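Local structure of uncharacterized protein (Bacteroides fragilis, 3NNG) at residues G12-V17 and T73-S78; A35-H40 and S83-G88; T104-Y109 and E137-C142; T114-N117 and P123-A126. The protein is of unknown function but contains a calcium-bound F5/8 type C domain, a beta-sandwich module that in many relatives binds carbohydrates or membranes. The protein carries 1 engineered substitution. One frame throughout, in Å; residues are numbered along the deposited sequence.

Contact 1: residues G12-V17 and T73-S78; sequences GNWSAV and TLTGFS
W14 carries nearly all of the first segment's side of this contact, laying its indole across T75 and G76, in residues 73-78 of strand 71-79. The side chain leaves the short strand 14-16 with CG beside the backbone N and anti to the carbonyl carbon (chi1 -77°), which sends the ring over strand 71-79. T75 answers with its methyl: CG2 sits 3.6 Å from the centroid of the W14 five-membered ring and 4° off the ring normal, a nearly ideal CH-pi contact. The other branch, T75 OG1, lies 3.3 Å from W14 NE1, but the angle is too poor for a hydrogen bond, and the hydroxyl has a weak hydrogen bond to K159 instead. Threonine suits the place because one branch is apolar and the other polar. Farther along the indole, W14 CZ2 comes within 3.3 Å of the backbone O of T75. Having no side chain, G76 lets W14 CH2 lie 3.6 Å from its CA, and its backbone angles are ones that glycine adopts readily. N13, S15 and V17 bond by their backbones to Q160, E158 and L156, holding the segment along strand 148-159 and its end. The axes of strands 14-16 and 73-78 cross at -75° and do not pair with each other; both instead pair antiparallel with strand 148-159, whose Y157 brings its ring against W14 and touches T75.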
loop_
_atom_site.group_PDB
_atom_site.type_symbol
_atom_site.label_atom_id
_atom_site.label_comp_id
_atom_site.label_asym_id
_atom_site.label_seq_id
_atom_site.Cartn_x
_atom_site.Cartn_y
_atom_site.Cartn_z
ATOM N N GLY A 12 2.471 1.392 19.381
ATOM C CA GLY A 12 3.191 0.342 20.089
ATOM C C GLY A 12 2.697 -1.073 19.856
ATOM O O GLY A 12 3.495 -2.000 19.685
ATOM N N ASN A 13 1.379 -1.229 19.833
ATOM C CA ASN A 13 0.757 -2.541 19.764
ATOM C C ASN A 13 0.441 -3.086 18.360
ATOM O O ASN A 13 -0.279 -4.088 18.234
ATOM C CB ASN A 13 -0.506 -2.541 20.629
ATOM C CG ASN A 13 -1.554 -1.560 20.146
ATOM O OD1 ASN A 13 -1.237 -0.515 19.577
ATOM N ND2 ASN A 13 -2.826 -1.886 20.386
ATOM N N TRP A 14 0.975 -2.430 17.322
ATOM C CA TRP A 14 0.812 -2.874 15.937
ATOM C C TRP A 14 1.799 -3.989 15.570
ATOM O O TRP A 14 2.999 -3.877 15.828
ATOM C CB TRP A 14 1.032 -1.699 14.977
ATOM C CG TRP A 14 -0.118 -0.734 14.883
ATOM C CD1 TRP A 14 -1.084 -0.514 15.822
ATOM C CD2 TRP A 14 -0.400 0.168 13.799
ATOM N NE1 TRP A 14 -1.955 0.456 15.388
ATOM C CE2 TRP A 14 -1.557 0.891 14.156
ATOM C CE3 TRP A 14 0.210 0.426 12.570
ATOM C CZ2 TRP A 14 -2.114 1.855 13.313
ATOM C CZ3 TRP A 14 -0.345 1.373 11.744
ATOM C CH2 TRP A 14 -1.492 2.080 12.115
ATOM N N SER A 15 1.299 -5.042 14.932
ATOM C CA SER A 15 2.161 -6.115 14.452
ATOM C C SER A 15 2.065 -6.243 12.931
ATOM O O SER A 15 0.981 -6.459 12.401
ATOM C CB SER A 15 1.758 -7.437 15.098
ATOM O OG SER A 15 2.794 -8.386 14.988
ATOM N N ALA A 16 3.191 -6.107 12.232
ATOM C CA ALA A 16 3.213 -6.282 10.776
ATOM C C ALA A 16 2.738 -7.686 10.389
ATOM O O ALA A 16 3.163 -8.676 10.977
ATOM C CB ALA A 16 4.605 -6.039 10.232
ATOM N N VAL A 17 1.863 -7.766 9.395
ATOM C CA VAL A 17 1.349 -9.051 8.928
ATOM C C VAL A 17 2.343 -9.692 7.948
ATOM O O VAL A 17 2.783 -9.041 6.998
ATOM C CB VAL A 17 -0.028 -8.863 8.240
ATOM C CG1 VAL A 17 -0.517 -10.156 7.586
ATOM C CG2 VAL A 17 -1.057 -8.314 9.222
ATOM N N THR A 73 -7.742 -8.611 11.207
ATOM C CA THR A 73 -8.422 -7.451 11.721
ATOM C C THR A 73 -7.464 -6.274 11.536
ATOM O O THR A 73 -6.527 -6.097 12.304
ATOM C CB THR A 73 -8.832 -7.688 13.175
ATOM O OG1 THR A 73 -9.781 -8.761 13.186
ATOM C CG2 THR A 73 -9.463 -6.436 13.777
ATOM N N LEU A 74 -7.700 -5.490 10.489
ATOM C CA LEU A 74 -6.737 -4.486 10.031
ATOM C C LEU A 74 -6.729 -3.231 10.889
ATOM O O LEU A 74 -7.734 -2.516 10.948
ATOM C CB LEU A 74 -7.058 -4.107 8.585
ATOM C CG LEU A 74 -6.147 -3.083 7.925
ATOM C CD1 LEU A 74 -4.702 -3.587 7.968
ATOM C CD2 LEU A 74 -6.598 -2.816 6.487
ATOM N N THR A 75 -5.590 -2.946 11.527
ATOM C CA THR A 75 -5.480 -1.768 12.391
ATOM C C THR A 75 -4.842 -0.561 11.693
ATOM O O THR A 75 -4.950 0.568 12.156
ATOM C CB THR A 75 -4.730 -2.078 13.716
ATOM O OG1 THR A 75 -4.841 -0.955 14.597
ATOM C CG2 THR A 75 -3.251 -2.370 13.464
ATOM N N GLY A 76 -4.191 -0.795 10.566
ATOM C CA GLY A 76 -3.612 0.302 9.816
ATOM C C GLY A 76 -2.660 -0.236 8.777
ATOM O O GLY A 76 -2.543 -1.450 8.617
ATOM N N PHE A 77 -1.973 0.661 8.072
ATOM C CA PHE A 77 -0.945 0.233 7.148
ATOM C C PHE A 77 0.175 1.265 7.143
ATOM O O PHE A 77 0.068 2.330 7.764
ATOM C CB PHE A 77 -1.534 0.052 5.743
ATOM C CG PHE A 77 -1.921 1.335 5.089
ATOM C CD1 PHE A 77 -3.130 1.949 5.394
ATOM C CD2 PHE A 77 -1.073 1.943 4.186
ATOM C CE1 PHE A 77 -3.487 3.148 4.795
ATOM C CE2 PHE A 77 -1.409 3.142 3.590
ATOM C CZ PHE A 77 -2.626 3.746 3.890
ATOM N N SER A 78 1.253 0.948 6.440
ATOM C CA SER A 78 2.373 1.860 6.334
ATOM C C SER A 78 3.007 1.749 4.969
ATOM O O SER A 78 3.036 0.664 4.371
ATOM C CB SER A 78 3.420 1.549 7.402
ATOM O OG SER A 78 4.135 0.376 7.058
#

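Contact 2: residues A35-H40 and S83-G88; sequences AKYGAH and SAYGSG
Y37 and A84 form the close-packed part of this small surface contact, while Y37 and Y85 meet more loosely on the solvent side. The A84 methyl, directed at the opposite segment, places CB 3.6 Å from Y37 CE1 and 4.1 Å from Y37 CD1, approaching the ring obliquely. Alanine offers a compact methyl that meets this side of the ring. With CG beside the backbone N (chi1 -59°), the Y37 side chain extends from the helix 34-37 region toward the loop 83-88. K36 CG lies over the centre of one Y37 face, and Y30 meets the ring edge-to-face. F52 of strand 51-54 touches Y37, A84 and Y85, giving the three residues a shared apolar neighbour.

At the looser side, the Y37 and Y85 side chains cross at about a right angle. Their hydroxyl oxygens, Y37 OH and Y85 OH, are 3.5 Å apart. Tyrosine suits such a border, since its ring can pack inward while its hydroxyl remains compatible with water. The Y37 side chain lies about 10 Å from the bound calcium ion; packing between loops at one end of the beta-sandwich, here around 34-37 and between strands 71-79 and 93-100, is consistent with F5/8 type C domains.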
loop_
_atom_site.group_PDB
_atom_site.type_symbol
_atom_site.label_atom_id
_atom_site.label_comp_id
_atom_site.label_asym_id
_atom_site.label_seq_id
_atom_site.Cartn_x
_atom_site.Cartn_y
_atom_site.Cartn_z
ATOM N N ALA A 35 9.856 -7.150 -13.470
ATOM C CA ALA A 35 10.995 -7.500 -12.636
ATOM C C ALA A 35 11.572 -6.293 -11.900
ATOM O O ALA A 35 12.120 -6.428 -10.805
ATOM C CB ALA A 35 12.072 -8.152 -13.485
ATOM N N LYS A 36 11.465 -5.112 -12.501
ATOM C CA LYS A 36 12.105 -3.931 -11.935
ATOM C C LYS A 36 11.156 -3.042 -11.110
ATOM O O LYS A 36 11.591 -2.373 -10.170
ATOM C CB LYS A 36 12.750 -3.101 -13.052
ATOM C CG LYS A 36 13.749 -2.063 -12.559
ATOM C CD LYS A 36 14.366 -1.292 -13.721
ATOM C CE LYS A 36 14.995 -2.239 -14.743
ATOM N NZ LYS A 36 15.556 -1.523 -15.928
ATOM N N TYR A 37 9.874 -3.023 -11.470
ATOM C CA TYR A 37 8.931 -2.095 -10.849
ATOM C C TYR A 37 7.608 -2.764 -10.493
ATOM O O TYR A 37 6.625 -2.077 -10.250
ATOM C CB TYR A 37 8.628 -0.923 -11.787
ATOM C CG TYR A 37 9.823 -0.096 -12.222
ATOM C CD1 TYR A 37 10.570 0.628 -11.299
ATOM C CD2 TYR A 37 10.180 -0.013 -13.563
ATOM C CE1 TYR A 37 11.657 1.407 -11.702
ATOM C CE2 TYR A 37 11.263 0.761 -13.976
ATOM C CZ TYR A 37 11.995 1.469 -13.042
ATOM O OH TYR A 37 13.080 2.228 -13.441
ATOM N N GLY A 38 7.582 -4.092 -10.469
ATOM C CA GLY A 38 6.347 -4.837 -10.229
ATOM C C GLY A 38 5.768 -4.767 -8.819
ATOM O O GLY A 38 6.452 -4.407 -7.855
ATOM N N ALA A 39 4.497 -5.144 -8.697
ATOM C CA ALA A 39 3.768 -5.015 -7.434
ATOM C C ALA A 39 4.447 -5.731 -6.268
ATOM O O ALA A 39 4.430 -5.235 -5.129
ATOM C CB ALA A 39 2.343 -5.517 -7.603
ATOM N N HIS A 40 5.044 -6.889 -6.560
ATOM C CA HIS A 40 5.619 -7.761 -5.535
ATOM C C HIS A 40 6.834 -7.099 -4.893
ATOM O O HIS A 40 7.211 -7.419 -3.768
ATOM C CB HIS A 40 6.019 -9.111 -6.152
ATOM C CG HIS A 40 7.071 -8.997 -7.212
ATOM N ND1 HIS A 40 6.779 -8.656 -8.520
ATOM C CD2 HIS A 40 8.412 -9.167 -7.165
ATOM C CE1 HIS A 40 7.889 -8.626 -9.226
ATOM N NE2 HIS A 40 8.901 -8.927 -8.427
ATOM N N SER A 83 11.703 4.152 -4.455
ATOM C CA SER A 83 13.141 4.347 -4.642
ATOM C C SER A 83 13.554 4.222 -6.101
ATOM O O SER A 83 14.688 3.868 -6.391
ATOM C CB SER A 83 13.935 3.352 -3.791
ATOM O OG SER A 83 13.542 2.015 -4.089
ATOM N N ALA A 84 12.633 4.506 -7.012
ATOM C CA ALA A 84 12.911 4.413 -8.442
ATOM C C ALA A 84 13.416 5.743 -8.973
ATOM O O ALA A 84 14.363 5.795 -9.769
ATOM C CB ALA A 84 11.648 3.996 -9.198
ATOM N N TYR A 85 12.768 6.817 -8.530
ATOM C CA TYR A 85 13.081 8.160 -8.998
ATOM C C TYR A 85 12.974 9.187 -7.872
ATOM O O TYR A 85 12.762 8.831 -6.716
ATOM C CB TYR A 85 12.170 8.539 -10.160
ATOM C CG TYR A 85 12.376 7.697 -11.409
ATOM C CD1 TYR A 85 13.394 7.996 -12.318
ATOM C CD2 TYR A 85 11.547 6.615 -11.685
ATOM C CE1 TYR A 85 13.583 7.239 -13.459
ATOM C CE2 TYR A 85 11.725 5.850 -12.828
ATOM C CZ TYR A 85 12.739 6.174 -13.715
ATOM O OH TYR A 85 12.920 5.420 -14.853
ATOM N N GLY A 86 13.119 10.460 -8.217
ATOM C CA GLY A 86 13.140 11.512 -7.220
ATOM C C GLY A 86 11.958 11.541 -6.273
ATOM O O GLY A 86 10.869 11.067 -6.589
ATOM N N SER A 87 12.185 12.147 -5.114
ATOM C CA SER A 87 11.242 12.139 -3.999
ATOM C C SER A 87 9.944 12.865 -4.321
ATOM O O SER A 87 8.946 12.706 -3.625
ATOM C CB SER A 87 11.891 12.795 -2.782
ATOM O OG SER A 87 12.000 14.191 -3.000
ATOM N N GLY A 88 9.968 13.681 -5.366
ATOM C CA GLY A 88 8.759 14.319 -5.846
ATOM C C GLY A 88 7.717 13.324 -6.333
ATOM O O GLY A 88 6.571 13.701 -6.572
#

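Contact 3: residues T104-Y109 and E137-C142; sequences TEWVTY and EFRINC
On the surface of the domain's antiparallel beta-sheet, W106, just before V107 of the edge strand 107-114, reaches across to E137 and R139 of strand 124-144. Strand 93-100 lies between these two strands and pairs with both, so the contact is made by side chains bridging over it. W106 has CG beside its backbone N (chi1 -68°), which swings the six-membered ring toward the far strand. There W106 CH2 stands 3.5 Å from E137 CD and W106 CZ2 lies 3.6 Å from E137 OE1. Ring and carboxylate planes are turned 49° from each other, neither stacked nor perpendicular. The E137 side chain is extended, with CG anti to the backbone N (chi1 -161°), and its aliphatic CG also comes within 3.5 Å of W106 CH2. Its charge is answered outside the pair: OE1 forms a salt bridge with R99 of the intervening strand.

Two positions along, R139 CB approaches W106 CZ3 at 3.9 Å, while the guanidinium takes part in a cation-pi contact with W63. Both residues suit a sheet surface, because their methylene groups can pack against an indole while their charged ends find polar or aromatic partners. Alternate residues of 137-142 divide the work: E137 and R139 face W106, whereas F138 and I140 turn into the core, as expected for a strand in a beta-sandwich.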
loop_
_atom_site.group_PDB
_atom_site.type_symbol
_atom_site.label_atom_id
_atom_site.label_comp_id
_atom_site.label_asym_id
_atom_site.label_seq_id
_atom_site.Cartn_x
_atom_site.Cartn_y
_atom_site.Cartn_z
ATOM N N THR A 104 -18.421 -10.205 -1.468
ATOM C CA THR A 104 -18.115 -9.903 -2.863
ATOM C C THR A 104 -18.174 -8.402 -3.084
ATOM O O THR A 104 -17.753 -7.886 -4.123
ATOM C CB THR A 104 -19.121 -10.569 -3.814
ATOM O OG1 THR A 104 -20.441 -10.248 -3.376
ATOM C CG2 THR A 104 -18.943 -12.096 -3.837
ATOM N N GLU A 105 -18.727 -7.696 -2.111
ATOM C CA GLU A 105 -18.781 -6.249 -2.187
ATOM C C GLU A 105 -17.609 -5.649 -1.411
ATOM O O GLU A 105 -17.194 -6.188 -0.385
ATOM C CB GLU A 105 -20.115 -5.750 -1.629
ATOM C CG GLU A 105 -21.325 -6.270 -2.384
ATOM C CD GLU A 105 -21.467 -5.659 -3.774
ATOM O OE1 GLU A 105 -21.285 -4.425 -3.919
ATOM O OE2 GLU A 105 -21.776 -6.415 -4.721
ATOM N N TRP A 106 -17.078 -4.542 -1.914
ATOM C CA TRP A 106 -15.965 -3.864 -1.278
ATOM C C TRP A 106 -16.479 -2.755 -0.380
ATOM O O TRP A 106 -17.546 -2.191 -0.624
ATOM C CB TRP A 106 -15.045 -3.250 -2.330
ATOM C CG TRP A 106 -14.291 -4.239 -3.168
ATOM C CD1 TRP A 106 -14.807 -5.083 -4.112
ATOM C CD2 TRP A 106 -12.872 -4.461 -3.164
ATOM N NE1 TRP A 106 -13.796 -5.831 -4.681
ATOM C CE2 TRP A 106 -12.599 -5.459 -4.123
ATOM C CE3 TRP A 106 -11.806 -3.910 -2.443
ATOM C CZ2 TRP A 106 -11.304 -5.920 -4.380
ATOM C CZ3 TRP A 106 -10.518 -4.371 -2.703
ATOM C CH2 TRP A 106 -10.283 -5.370 -3.661
ATOM N N VAL A 107 -15.704 -2.441 0.653
ATOM C CA VAL A 107 -16.012 -1.332 1.530
ATOM C C VAL A 107 -14.902 -0.286 1.425
ATOM O O VAL A 107 -13.707 -0.617 1.452
ATOM C CB VAL A 107 -16.178 -1.820 2.971
ATOM C CG1 VAL A 107 -17.312 -2.848 3.049
ATOM C CG2 VAL A 107 -14.914 -2.458 3.443
ATOM N N THR A 108 -15.294 0.973 1.262
ATOM C CA THR A 108 -14.323 2.062 1.158
ATOM C C THR A 108 -14.101 2.688 2.528
ATOM O O THR A 108 -15.051 2.951 3.258
ATOM C CB THR A 108 -14.800 3.169 0.194
ATOM O OG1 THR A 108 -15.433 2.581 -0.943
ATOM C CG2 THR A 108 -13.628 4.027 -0.271
ATOM N N TYR A 109 -12.846 2.913 2.885
ATOM C CA TYR A 109 -12.533 3.633 4.112
ATOM C C TYR A 109 -12.739 5.115 3.796
ATOM O O TYR A 109 -12.151 5.631 2.853
ATOM C CB TYR A 109 -11.094 3.342 4.539
ATOM C CG TYR A 109 -10.734 3.874 5.899
ATOM C CD1 TYR A 109 -11.326 3.363 7.051
ATOM C CD2 TYR A 109 -9.796 4.879 6.040
ATOM C CE1 TYR A 109 -10.983 3.852 8.305
ATOM C CE2 TYR A 109 -9.454 5.373 7.277
ATOM C CZ TYR A 109 -10.044 4.866 8.406
ATOM O OH TYR A 109 -9.680 5.375 9.635
ATOM N N GLU A 137 -8.991 -8.902 1.267
ATOM C CA GLU A 137 -8.353 -8.176 0.169
ATOM C C GLU A 137 -8.220 -6.672 0.507
ATOM O O GLU A 137 -9.129 -6.074 1.083
ATOM C CB GLU A 137 -9.173 -8.378 -1.115
ATOM C CG GLU A 137 -8.437 -8.088 -2.401
ATOM C CD GLU A 137 -9.142 -8.682 -3.621
ATOM O OE1 GLU A 137 -10.247 -9.256 -3.443
ATOM O OE2 GLU A 137 -8.588 -8.566 -4.747
ATOM N N PHE A 138 -7.091 -6.071 0.141
ATOM C CA PHE A 138 -6.796 -4.674 0.462
ATOM C C PHE A 138 -6.339 -3.980 -0.805
ATOM O O PHE A 138 -5.473 -4.496 -1.511
ATOM C CB PHE A 138 -5.689 -4.622 1.524
ATOM C CG PHE A 138 -5.107 -3.243 1.782
ATOM C CD1 PHE A 138 -4.141 -2.711 0.948
ATOM C CD2 PHE A 138 -5.462 -2.523 2.920
ATOM C CE1 PHE A 138 -3.576 -1.468 1.198
ATOM C CE2 PHE A 138 -4.914 -1.278 3.182
ATOM C CZ PHE A 138 -3.954 -0.746 2.322
ATOM N N ARG A 139 -6.932 -2.825 -1.108
ATOM C CA ARG A 139 -6.483 -2.005 -2.236
ATOM C C ARG A 139 -6.172 -0.585 -1.794
ATOM O O ARG A 139 -6.934 0.018 -1.031
ATOM C CB ARG A 139 -7.519 -1.963 -3.367
ATOM C CG ARG A 139 -6.998 -1.245 -4.642
ATOM C CD ARG A 139 -7.854 -1.557 -5.890
ATOM N NE ARG A 139 -7.942 -2.993 -6.154
ATOM C CZ ARG A 139 -8.325 -3.521 -7.322
ATOM N NH1 ARG A 139 -8.648 -2.738 -8.343
ATOM N NH2 ARG A 139 -8.389 -4.838 -7.472
ATOM N N ILE A 140 -5.062 -0.043 -2.287
ATOM C CA ILE A 140 -4.781 1.367 -2.094
ATOM C C ILE A 140 -4.815 2.136 -3.417
ATOM O O ILE A 140 -3.984 1.917 -4.297
ATOM C CB ILE A 140 -3.455 1.590 -1.310
ATOM C CG1 ILE A 140 -3.174 3.081 -1.115
ATOM C CG2 ILE A 140 -2.285 0.886 -1.985
ATOM C CD1 ILE A 140 -2.048 3.368 -0.107
ATOM N N ASN A 141 -5.800 3.019 -3.561
ATOM C CA ASN A 141 -5.905 3.890 -4.731
ATOM C C ASN A 141 -5.122 5.174 -4.484
ATOM O O ASN A 141 -5.516 5.990 -3.633
ATOM C CB ASN A 141 -7.373 4.215 -5.027
ATOM C CG ASN A 141 -8.151 2.995 -5.503
ATOM O OD1 ASN A 141 -7.732 2.317 -6.442
ATOM N ND2 ASN A 141 -9.281 2.704 -4.853
ATOM N N CYS A 142 -4.012 5.336 -5.211
ATOM C CA CYS A 142 -3.106 6.457 -5.019
ATOM C C CYS A 142 -3.636 7.666 -5.760
ATOM O O CYS A 142 -3.826 7.616 -6.971
ATOM C CB CYS A 142 -1.689 6.088 -5.488
ATOM S SG CYS A 142 -1.069 4.632 -4.568
#

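Contact 4: residues T114-N117 and P123-A126; sequences TFRN and PQYA
Q124 NE2 donates to R116 O at 2.7 Å, with an almost straight N-H...O angle of 177°; the acceptor lies in the amide plane of Q124, although the donor stands well above the carbonyl plane of R116. In return, R116 N donates to Q124 OE1 at 2.9 Å, this time in the carbonyl plane and on a lone pair, with a more bent angle of 145°. The extended Q124 chain (chi2 176°) carries the amide far enough from strand 124-144 to meet both groups.

F115, the residue before R116, packs beside the amide. Its CB lies 3.6 Å from Q124 OE1, and that oxygen sits at the ring's edge, near its plane. Beyond it F115 CE1 stands 4.4 Å from A126 CB, and F77 and V79 of strand 71-79 touch the ring as well, so phenylalanine suits this buried place. Glutamine offers one donor and one acceptor on a single flat group, matching the N-H and C=O of one residue. The two bonds thus mimic the pairing at a sheet edge: alongside the backbone bond of F115 with R92, they fasten the loop after strand 107-114 to strand 124-144 and fix the rotation of the amide.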
loop_
_atom_site.group_PDB
_atom_site.type_symbol
_atom_site.label_atom_id
_atom_site.label_comp_id
_atom_site.label_asym_id
_atom_site.label_seq_id
_atom_site.Cartn_x
_atom_site.Cartn_y
_atom_site.Cartn_z
ATOM N N THR A 114 -3.214 11.101 4.033
ATOM C CA THR A 114 -2.214 12.042 3.541
ATOM C C THR A 114 -0.869 11.763 4.197
ATOM O O THR A 114 -0.810 11.456 5.383
ATOM C CB THR A 114 -2.614 13.494 3.864
ATOM O OG1 THR A 114 -3.775 13.843 3.107
ATOM C CG2 THR A 114 -1.485 14.449 3.523
ATOM N N PHE A 115 0.206 11.871 3.430
ATOM C CA PHE A 115 1.542 11.583 3.938
ATOM C C PHE A 115 2.420 12.815 3.828
ATOM O O PHE A 115 2.257 13.608 2.909
ATOM C CB PHE A 115 2.164 10.418 3.159
ATOM C CG PHE A 115 1.350 9.162 3.236
ATOM C CD1 PHE A 115 1.418 8.343 4.358
ATOM C CD2 PHE A 115 0.474 8.827 2.220
ATOM C CE1 PHE A 115 0.645 7.216 4.441
ATOM C CE2 PHE A 115 -0.305 7.684 2.308
ATOM C CZ PHE A 115 -0.216 6.883 3.409
ATOM N N ARG A 116 3.348 12.974 4.766
ATOM C CA ARG A 116 4.328 14.058 4.693
ATOM C C ARG A 116 5.555 13.586 3.923
ATOM O O ARG A 116 5.627 12.438 3.486
ATOM C CB ARG A 116 4.772 14.496 6.090
ATOM C CG ARG A 116 3.718 14.374 7.178
ATOM C CD ARG A 116 4.038 15.307 8.345
ATOM N NE ARG A 116 3.507 14.842 9.626
ATOM C CZ ARG A 116 2.222 14.591 9.874
ATOM N NH1 ARG A 116 1.308 14.744 8.921
ATOM N NH2 ARG A 116 1.850 14.177 11.079
ATOM N N ASN A 117 6.530 14.471 3.774
ATOM C CA ASN A 117 7.806 14.079 3.197
ATOM C C ASN A 117 8.428 12.932 3.981
ATOM O O ASN A 117 8.538 12.984 5.209
ATOM C CB ASN A 117 8.757 15.268 3.127
ATOM C CG ASN A 117 8.283 16.322 2.147
ATOM O OD1 ASN A 117 7.314 16.110 1.414
ATOM N ND2 ASN A 117 8.961 17.463 2.127
ATOM N N PRO A 123 9.110 4.391 7.337
ATOM C CA PRO A 123 7.713 4.370 6.891
ATOM C C PRO A 123 6.872 5.395 7.634
ATOM O O PRO A 123 7.275 5.867 8.686
ATOM C CB PRO A 123 7.232 2.957 7.241
ATOM C CG PRO A 123 8.319 2.325 8.056
ATOM C CD PRO A 123 9.396 3.332 8.318
ATOM N N GLN A 124 5.728 5.748 7.061
ATOM C CA GLN A 124 4.718 6.515 7.760
ATOM C C GLN A 124 3.515 5.606 7.922
ATOM O O GLN A 124 3.237 4.773 7.061
ATOM C CB GLN A 124 4.343 7.786 6.991
ATOM C CG GLN A 124 5.484 8.780 6.887
ATOM C CD GLN A 124 5.135 9.970 6.043
ATOM O OE1 GLN A 124 4.072 10.575 6.202
ATOM N NE2 GLN A 124 6.028 10.319 5.127
ATOM N N TYR A 125 2.804 5.778 9.029
ATOM C CA TYR A 125 1.769 4.858 9.435
ATOM C C TYR A 125 0.403 5.513 9.323
ATOM O O TYR A 125 0.213 6.659 9.724
ATOM C CB TYR A 125 2.042 4.385 10.862
ATOM C CG TYR A 125 3.400 3.738 11.015
ATOM C CD1 TYR A 125 3.554 2.360 10.891
ATOM C CD2 TYR A 125 4.528 4.502 11.274
ATOM C CE1 TYR A 125 4.788 1.773 11.022
ATOM C CE2 TYR A 125 5.769 3.920 11.405
ATOM C CZ TYR A 125 5.893 2.559 11.278
ATOM O OH TYR A 125 7.127 1.970 11.409
ATOM N N ALA A 126 -0.550 4.793 8.750
ATOM C CA ALA A 126 -1.893 5.327 8.639
ATOM C C ALA A 126 -2.837 4.388 9.372
ATOM O O ALA A 126 -2.980 3.225 8.999
ATOM C CB ALA A 126 -2.295 5.481 7.185
#

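Contacts 1, 3 and 4 reach the antiparallel sheet through the neighbouring strands 71-79 and 124-144, with centres 14 to 19 Å apart. Contacts 1 and 3 meet in the core, where L74 and F77 pack on F138 and I140; contacts 1 and 4 touch where F77 O probably accepts a hydrogen bond from A126 N. Contacts 3 and 4 share strand 124-144, contact 4 falling between the segments of contact 3. Contact 2 lies among loops, its centre 24 Å from contact 1 but 17 Å from contact 4, whose nearest atoms are about 6 Å away. Its segments alternate with those of contact 1, so the N-terminal part meets both strand 71-79 and the loop after it.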